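Local coordinates for aspartate aminotransferase, cytoplasmic (Schizosaccharomyces pombe 972h-, PDB 6JPK) that catalyses the pyridoxal 5'-phosphate-dependent transfer of an amino group between L-aspartate and 2-oxoglutarate, giving oxaloacetate and L-glutamate, and works as a homodimer, at the interface of chains A and B. Residues are numbered along the deposited sequence; one frame, centred on the assembly and turned at random. Chains: chain A/B, Aspartate aminotransferase, cytoplasmic.

Contact 1: the interface of chains A and B. Residues chain A 113, 290-291; chain B 109, 113, 144.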
# COMPACT_ATOMS: atom_id res chain seq x y z
N PHE A 113 -8.09 0.85 -6.63
CA PHE A 113 -8.78 0.25 -5.50
C PHE A 113 -9.55 1.30 -4.71
O PHE A 113 -10.70 1.08 -4.32
CB PHE A 113 -7.78 -0.49 -4.60
CG PHE A 113 -8.42 -1.09 -3.37
CD1 PHE A 113 -8.41 -0.41 -2.16
CD2 PHE A 113 -9.04 -2.32 -3.44
CE1 PHE A 113 -9.02 -0.95 -1.03
CE2 PHE A 113 -9.64 -2.88 -2.32
CZ PHE A 113 -9.63 -2.19 -1.11
N ASN A 290 -8.25 2.54 6.79
CA ASN A 290 -8.56 1.16 7.15
C ASN A 290 -7.96 0.14 6.21
O ASN A 290 -8.26 -1.05 6.33
CB ASN A 290 -10.08 0.98 7.24
CG ASN A 290 -10.66 1.69 8.44
OD1 ASN A 290 -10.51 1.22 9.57
ND2 ASN A 290 -11.27 2.85 8.22
N THR A 291 -7.13 0.56 5.26
CA THR A 291 -6.39 -0.34 4.38
C THR A 291 -4.88 -0.22 4.58
O THR A 291 -4.20 -1.23 4.76
CB THR A 291 -6.72 -0.08 2.90
OG1 THR A 291 -6.58 1.32 2.61
CG2 THR A 291 -8.14 -0.55 2.54
N THR B 109 -0.50 -1.72 9.50
CA THR B 109 -1.89 -1.59 9.10
C THR B 109 -2.21 -2.50 7.91
O THR B 109 -3.20 -3.23 7.92
CB THR B 109 -2.22 -0.15 8.76
OG1 THR B 109 -1.89 0.70 9.87
CG2 THR B 109 -3.71 -0.03 8.44
N PHE B 113 -4.77 -5.63 7.51
CA PHE B 113 -5.79 -5.71 6.46
C PHE B 113 -5.73 -7.04 5.72
O PHE B 113 -6.76 -7.69 5.49
CB PHE B 113 -5.62 -4.55 5.47
CG PHE B 113 -6.61 -4.57 4.33
CD1 PHE B 113 -7.83 -3.94 4.45
CD2 PHE B 113 -6.32 -5.22 3.14
CE1 PHE B 113 -8.76 -3.96 3.40
CE2 PHE B 113 -7.24 -5.24 2.09
CZ PHE B 113 -8.46 -4.61 2.23
N LEU B 144 -11.26 -1.51 10.91
CA LEU B 144 -10.69 -2.37 9.87
C LEU B 144 -11.47 -3.69 9.75
O LEU B 144 -11.86 -4.09 8.64
CB LEU B 144 -9.21 -2.63 10.17
CG LEU B 144 -8.31 -3.58 9.38
CD1 LEU B 144 -8.41 -5.01 9.89
CD2 LEU B 144 -8.62 -3.55 7.92
O HOH W 1 -11.08 -2.66 6.21
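The loop that leaves helix 274-289 of chain A lays A:Asn290 and A:Thr291 against B:Phe113, from helix 107-127, and B:Leu144, from helix 140-147, near the two-fold axis of the homodimer. A:Thr291 and B:Phe113 run side by side and point the same way. The threonine methyl does the touching, with A:Thr291 CG2 3.6 Å from B:Phe113 CE1, while A:Thr291 CB stands 4.3 Å above the plane of the B:Phe113 ring, displaced toward its rim. This follows from a chi1 of 50° at the threonine, which sends OG1 into the crowded position between the backbone N and the carbonyl carbon and swings CG2 anti to the carbonyl carbon. B:Phe113 has CG anti to its backbone N (chi1 178°), and its ring reaches out of the helix toward its own symmetry mate; A:Phe113 CZ and B:Phe113 CZ are 4.3 Å apart, tip near tip. This illustrates how a dimer centre can be built: aromatic tips approach at the axis, and a loop from each subunit packs beside them, which likely holds the subunits in register. The polar part is thinner. A:Asn290 OD1 lies 3.1 Å from B:Leu144 N, but that N-H points elsewhere, so no hydrogen bond results. Water supplies the link instead, standing 3.2 Å from the carbonyl A:Asn290 O and 2.9 Å from the carbonyl B:Leu144 O.

Contact 2: the interface of chains A and B. Residues chain A 282-283, 286; chain B 10-12, 147.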
# COMPACT_ATOMS: atom_id res chain seq x y z
N SER A 282 -13.21 13.33 2.48
CA SER A 282 -13.31 12.81 3.84
C SER A 282 -13.63 11.31 3.84
O SER A 282 -13.13 10.56 4.69
CB SER A 282 -14.37 13.59 4.63
OG SER A 282 -15.69 13.31 4.17
N GLN A 283 -14.47 10.86 2.89
CA GLN A 283 -14.80 9.45 2.81
C GLN A 283 -13.66 8.62 2.24
O GLN A 283 -13.49 7.45 2.64
CB GLN A 283 -16.06 9.25 1.97
CG GLN A 283 -17.29 9.87 2.58
CD GLN A 283 -17.62 9.26 3.93
OE1 GLN A 283 -17.22 8.13 4.24
NE2 GLN A 283 -18.36 10.01 4.75
N ILE A 286 -11.35 7.67 4.97
CA ILE A 286 -11.81 6.53 5.76
C ILE A 286 -11.35 5.22 5.14
O ILE A 286 -10.83 4.33 5.82
CB ILE A 286 -13.34 6.58 5.94
CG1 ILE A 286 -13.73 7.77 6.81
CG2 ILE A 286 -13.85 5.26 6.53
CD1 ILE A 286 -15.22 7.93 6.96
N GLU B 10 -22.60 12.85 3.43
CA GLU B 10 -22.22 13.62 4.60
C GLU B 10 -20.71 13.51 4.83
O GLU B 10 -20.14 12.42 4.79
CB GLU B 10 -22.98 13.15 5.84
CG GLU B 10 -24.37 13.75 5.96
CD GLU B 10 -25.12 13.27 7.19
OE1 GLU B 10 -24.60 12.38 7.89
OE2 GLU B 10 -26.23 13.78 7.44
N GLU B 11 -20.08 14.66 5.03
CA GLU B 11 -18.65 14.70 5.28
C GLU B 11 -18.34 13.98 6.59
O GLU B 11 -18.99 14.23 7.61
CB GLU B 11 -18.17 16.15 5.33
CG GLU B 11 -16.67 16.32 5.37
CD GLU B 11 -16.23 17.77 5.22
OE1 GLU B 11 -15.02 18.04 5.31
OE2 GLU B 11 -17.10 18.64 5.01
N ALA B 12 -17.37 13.07 6.55
CA ALA B 12 -16.98 12.38 7.77
C ALA B 12 -16.34 13.35 8.75
O ALA B 12 -15.69 14.33 8.37
CB ALA B 12 -16.01 11.25 7.44
N LYS B 147 -15.26 -3.10 8.67
CA LYS B 147 -15.40 -2.78 7.25
C LYS B 147 -15.34 -4.03 6.38
O LYS B 147 -15.97 -4.08 5.32
CB LYS B 147 -14.31 -1.80 6.79
CG LYS B 147 -14.28 -0.45 7.51
CD LYS B 147 -15.49 0.43 7.21
CE LYS B 147 -15.27 1.82 7.80
NZ LYS B 147 -16.44 2.71 7.57
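A:Ser282, A:Gln283 and A:Ile286 project from helix 274-289 toward the N-terminal arm of chain B, where B:Glu10, B:Glu11 and B:Ala12 run as an extended loop. The two polar side chains read the arm's backbone rather than its side chains, and so likely hold the arm on the helix. A:Ser282 turns its hydroxyl between its own backbone N and carbonyl carbon (chi1 70°), which brings OG up to the arm as an acceptor; B:Ala12 N donates to A:Ser282 OG at 2.9 Å. One residue on, the chain of A:Gln283 bends at CB-CG (chi2 -62°) and presents its carboxamide N-H to the carbonyl of B:Glu10, with A:Gln283 NE2 to B:Glu10 O at 3.0 Å. That donor comes almost along the C=O axis, at 171°, and the oxygen lies close to the amide plane. The aliphatic CG of B:Glu11 also touches the serine, 3.6 Å from A:Ser282 CB. A:Ile286 has two branches with different tasks. Its CD1 tip presses on the arm, and its CG2 meets B:Lys147, the last residue of helix 140-147, whose chain crosses the isoleucine at about a right angle. The lysine brings both CE and its amino group NZ beside this branch, B:Lys147 CE lying 3.9 Å from A:Ile286 CG2. Packing is tighter on the arm side, where A:Ile286 CD1 stands 3.4 Å from the methyl carbon B:Ala12 CB.

Contact 3: the interface of chains A and B. Residues chain A 213-215, 244-246; chain B 3-4.
A:Leu215, the first residue of strand 215-220, places its CD1 methyl over the centre of the B:Tyr4 ring, 3.7 Å from the centroid, in a CH-pi contact. Its CG is anti to the backbone N (chi1 172°), and the two side chains cross obliquely, with A:Leu215 CB over the same face, toward the CD2-CE2 side. A:Lys245 crosses the tyrosine at about a right angle; on the far side from A:Leu215, A:Lys245 CE comes to the phenol end, 4.0 Å from B:Tyr4 CZ. The carboxylate of A:Asp246 lies at the ring edge, its plane turned 51° from that of the ring. Further out, the phenol B:Tyr4 OH donates to the backbone carbonyl A:His214 O at 2.6 Å, approaching from above the carbonyl plane. A water 2.9 Å from B:Tyr4 OH joins it to A:Asp246 O. Beside the ring, the amide B:Asp3 N binds A:Asp246 OD1 at 3.0 Å, on the syn side of the carboxylate. A:Lys245 NZ and B:Asp3 OD2 stay 4.5 Å apart, an opposite-charge pair that may attract without touching. Together these groups receive the tyrosine as a plug, anchoring the N-terminal end of one subunit on the other and so likely strengthening the homodimer.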
# COMPACT_ATOMS: atom_id res chain seq x y z
N LYS A 213 -25.48 9.44 -19.56
CA LYS A 213 -25.25 9.84 -18.17
C LYS A 213 -24.38 8.83 -17.43
O LYS A 213 -24.56 8.60 -16.23
CB LYS A 213 -26.58 10.05 -17.42
CG LYS A 213 -27.62 10.86 -18.19
CD LYS A 213 -28.87 11.10 -17.35
CE LYS A 213 -30.02 11.61 -18.20
NZ LYS A 213 -29.65 12.86 -18.92
N HIS A 214 -23.43 8.21 -18.14
CA HIS A 214 -22.53 7.27 -17.51
C HIS A 214 -21.53 8.00 -16.62
O HIS A 214 -21.24 9.18 -16.81
CB HIS A 214 -21.77 6.46 -18.57
CG HIS A 214 -22.65 5.59 -19.42
ND1 HIS A 214 -23.71 4.86 -18.90
CD2 HIS A 214 -22.62 5.32 -20.75
CE1 HIS A 214 -24.29 4.19 -19.88
NE2 HIS A 214 -23.65 4.45 -21.01
N LEU A 215 -21.00 7.28 -15.63
CA LEU A 215 -19.96 7.80 -14.75
C LEU A 215 -18.59 7.38 -15.30
O LEU A 215 -18.37 6.19 -15.56
CB LEU A 215 -20.16 7.28 -13.32
CG LEU A 215 -19.03 7.59 -12.35
CD1 LEU A 215 -18.85 9.09 -12.23
CD2 LEU A 215 -19.30 6.97 -10.98
N ASN A 244 -18.14 19.46 -17.99
CA ASN A 244 -18.62 19.85 -16.65
C ASN A 244 -19.43 18.72 -15.99
O ASN A 244 -20.51 18.93 -15.45
CB ASN A 244 -19.43 21.16 -16.72
CG ASN A 244 -19.46 21.93 -15.39
OD1 ASN A 244 -18.53 21.88 -14.58
ND2 ASN A 244 -20.56 22.65 -15.17
N LYS A 245 -18.89 17.50 -16.05
CA LYS A 245 -19.37 16.35 -15.29
C LYS A 245 -18.29 15.93 -14.30
O LYS A 245 -17.12 15.85 -14.66
CB LYS A 245 -19.74 15.17 -16.21
CG LYS A 245 -20.78 15.51 -17.28
CD LYS A 245 -22.22 15.21 -16.84
CE LYS A 245 -22.51 13.71 -16.97
NZ LYS A 245 -23.89 13.23 -16.59
N ASP A 246 -18.66 15.65 -13.05
CA ASP A 246 -17.61 15.15 -12.17
C ASP A 246 -17.18 13.75 -12.62
O ASP A 246 -17.94 13.01 -13.26
CB ASP A 246 -18.04 15.18 -10.68
CG ASP A 246 -19.47 14.68 -10.42
OD1 ASP A 246 -20.40 14.98 -11.20
OD2 ASP A 246 -19.67 14.04 -9.35
N ASP B 3 -23.27 15.18 -10.48
CA ASP B 3 -24.21 14.61 -11.43
C ASP B 3 -24.51 13.16 -11.09
O ASP B 3 -25.28 12.50 -11.80
CB ASP B 3 -23.67 14.73 -12.87
CG ASP B 3 -23.54 16.19 -13.34
OD1 ASP B 3 -24.47 16.98 -13.09
OD2 ASP B 3 -22.50 16.56 -13.94
N TYR B 4 -23.95 12.65 -9.99
CA TYR B 4 -24.06 11.25 -9.62
C TYR B 4 -24.47 11.08 -8.16
O TYR B 4 -24.25 10.01 -7.58
CB TYR B 4 -22.75 10.51 -9.90
CG TYR B 4 -22.33 10.72 -11.34
CD1 TYR B 4 -21.43 11.74 -11.68
CD2 TYR B 4 -22.87 9.94 -12.35
CE1 TYR B 4 -21.07 11.96 -13.00
CE2 TYR B 4 -22.51 10.14 -13.67
CZ TYR B 4 -21.62 11.15 -13.99
OH TYR B 4 -21.27 11.35 -15.31
O HOH W 2 -18.36 11.18 -15.29
O HOH W 3 -22.01 11.11 -18.47
O HOH W 4 -25.30 11.94 -15.05

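Contact 4: the interface of chains A and B. Residues chain A 66-68, 297-298, 301; chain B 53, 258-259, 262, 298.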
# COMPACT_ATOMS: atom_id res chain seq x y z
N PHE A 66 14.88 15.99 5.44
CA PHE A 66 14.58 14.63 5.00
C PHE A 66 14.42 13.71 6.20
O PHE A 66 15.23 13.75 7.13
CB PHE A 66 15.69 14.13 4.08
CG PHE A 66 15.54 12.69 3.68
CD1 PHE A 66 14.65 12.32 2.68
CD2 PHE A 66 16.29 11.70 4.30
CE1 PHE A 66 14.50 10.99 2.31
CE2 PHE A 66 16.15 10.36 3.92
CZ PHE A 66 15.26 10.01 2.93
N ASN A 67 13.38 12.88 6.20
CA ASN A 67 13.19 11.92 7.29
C ASN A 67 12.24 10.82 6.81
O ASN A 67 11.85 10.79 5.64
CB ASN A 67 12.66 12.62 8.56
CG ASN A 67 11.33 13.32 8.34
OD1 ASN A 67 10.48 12.86 7.59
ND2 ASN A 67 11.15 14.45 9.01
N HIS A 68 11.88 9.91 7.71
CA HIS A 68 11.02 8.79 7.37
C HIS A 68 9.69 8.84 8.13
O HIS A 68 9.03 7.81 8.30
CB HIS A 68 11.74 7.46 7.61
CG HIS A 68 13.02 7.32 6.84
ND1 HIS A 68 13.07 7.24 5.46
CD2 HIS A 68 14.31 7.27 7.26
CE1 HIS A 68 14.33 7.14 5.07
NE2 HIS A 68 15.10 7.16 6.14
N ALA A 297 6.30 7.18 1.40
CA ALA A 297 6.79 8.54 1.21
C ALA A 297 7.86 8.64 0.11
O ALA A 297 7.88 9.62 -0.63
CB ALA A 297 7.35 9.06 2.53
N TYR A 298 8.73 7.63 0.00
CA TYR A 298 9.98 7.79 -0.74
C TYR A 298 9.74 8.20 -2.19
O TYR A 298 10.33 9.17 -2.68
CB TYR A 298 10.78 6.48 -0.68
CG TYR A 298 11.99 6.43 -1.59
CD1 TYR A 298 13.19 7.00 -1.21
CD2 TYR A 298 11.94 5.76 -2.81
CE1 TYR A 298 14.32 6.93 -2.04
CE2 TYR A 298 13.05 5.69 -3.64
CZ TYR A 298 14.24 6.27 -3.25
OH TYR A 298 15.34 6.21 -4.07
N ARG A 301 8.23 11.85 -2.50
CA ARG A 301 9.19 12.94 -2.36
C ARG A 301 9.95 13.15 -3.66
O ARG A 301 10.18 14.28 -4.08
CB ARG A 301 10.16 12.66 -1.21
CG ARG A 301 9.54 12.72 0.19
CD ARG A 301 10.61 12.51 1.30
NE ARG A 301 11.32 11.26 1.12
CZ ARG A 301 11.24 10.20 1.93
NH1 ARG A 301 10.50 10.22 3.04
NH2 ARG A 301 11.94 9.11 1.64
N VAL B 53 19.87 2.74 10.17
CA VAL B 53 19.03 2.90 8.99
C VAL B 53 19.66 3.86 7.99
O VAL B 53 19.64 3.62 6.78
CB VAL B 53 17.61 3.36 9.38
CG1 VAL B 53 16.85 3.87 8.15
CG2 VAL B 53 16.86 2.22 10.05
N GLY B 258 12.28 3.03 12.76
CA GLY B 258 11.92 4.40 12.42
C GLY B 258 11.50 4.60 10.98
O GLY B 258 11.66 5.70 10.44
N LEU B 259 10.98 3.56 10.33
CA LEU B 259 10.66 3.62 8.91
C LEU B 259 9.26 4.14 8.62
O LEU B 259 8.86 4.18 7.46
CB LEU B 259 10.83 2.24 8.26
CG LEU B 259 12.28 1.80 8.03
CD1 LEU B 259 12.32 0.35 7.58
CD2 LEU B 259 12.93 2.69 6.99
N GLU B 262 7.79 5.03 5.20
CA GLU B 262 8.14 4.15 4.08
C GLU B 262 7.27 2.91 4.03
O GLU B 262 7.31 2.20 3.01
CB GLU B 262 9.62 3.75 4.14
CG GLU B 262 10.57 4.92 4.43
CD GLU B 262 10.45 6.11 3.45
OE1 GLU B 262 9.84 6.00 2.37
OE2 GLU B 262 11.00 7.18 3.77
N TYR B 298 11.51 0.45 -1.07
CA TYR B 298 12.60 1.19 -0.42
C TYR B 298 12.80 0.75 1.03
O TYR B 298 13.91 0.37 1.43
CB TYR B 298 12.31 2.69 -0.49
CG TYR B 298 13.28 3.59 0.27
CD1 TYR B 298 12.87 4.25 1.43
CD2 TYR B 298 14.56 3.82 -0.19
CE1 TYR B 298 13.73 5.10 2.12
CE2 TYR B 298 15.44 4.67 0.49
CZ TYR B 298 15.00 5.31 1.65
OH TYR B 298 15.84 6.16 2.35
O HOH W 5 8.55 4.58 0.90
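A:Tyr298 sits in the first turn of helix 297-308, facing B:Glu262 at the end of 3-10 helix 260-262, while B:Gly258 opposite A:His68 takes a left-handed backbone conformation. One carboxylate oxygen organises the polar half. A:His68 ND1 donates to B:Glu262 OE2 at 2.7 Å, nearly straight (175° at H) and within the imidazole plane, reaching the oxygen on its anti side. On the syn side A:Arg301 grips the same oxygen end-on in a salt bridge, with A:Arg301 NH2 at 3.0 Å and A:Arg301 NH1 at 3.2 Å from B:Glu262 OE2. The guanidinium stands steeply to the carboxylate. Three N-H donors from two residues on one oxygen should fix the glutamate's rotation, and the nearby helix start may further steady its charge. B:Glu262 bends at CB-CG (chi2 -55°) to bring the group there. The other oxygen, OE1, lies near A:Tyr298 N, whose N-H points instead toward a water. The site likely ties the subunits together beside the segment that follows the cofactor lysine. In the apolar half, the rings of A:Tyr298 and B:Tyr298 stack face to face across the dimer, nearly parallel at 8° with centroids 4.0 Å apart. At the edge of the B:Tyr298 ring, in its plane, A:His68 CE1 lies 3.6 Å from B:Tyr298 CE1.

Shared elements join the four contacts. Helix 140-147 of chain B serves contacts 1 and 2, whose C-alpha centres are about 14 Å apart; helix 274-289 of chain A carries contact 2 and runs into the loop of contact 1. Beyond that loop, helix 297-308 enters contact 4, about 21 Å from contact 1. The N-terminal arm of chain B connects contacts 2 and 3, also about 21 Å apart, whereas contacts 3 and 4 are separated by about 39 Å. The homodimer thus combines a two-fold core with exchanged arms, and contact 4 lies close in sequence to the expected cofactor lysine, Lys255.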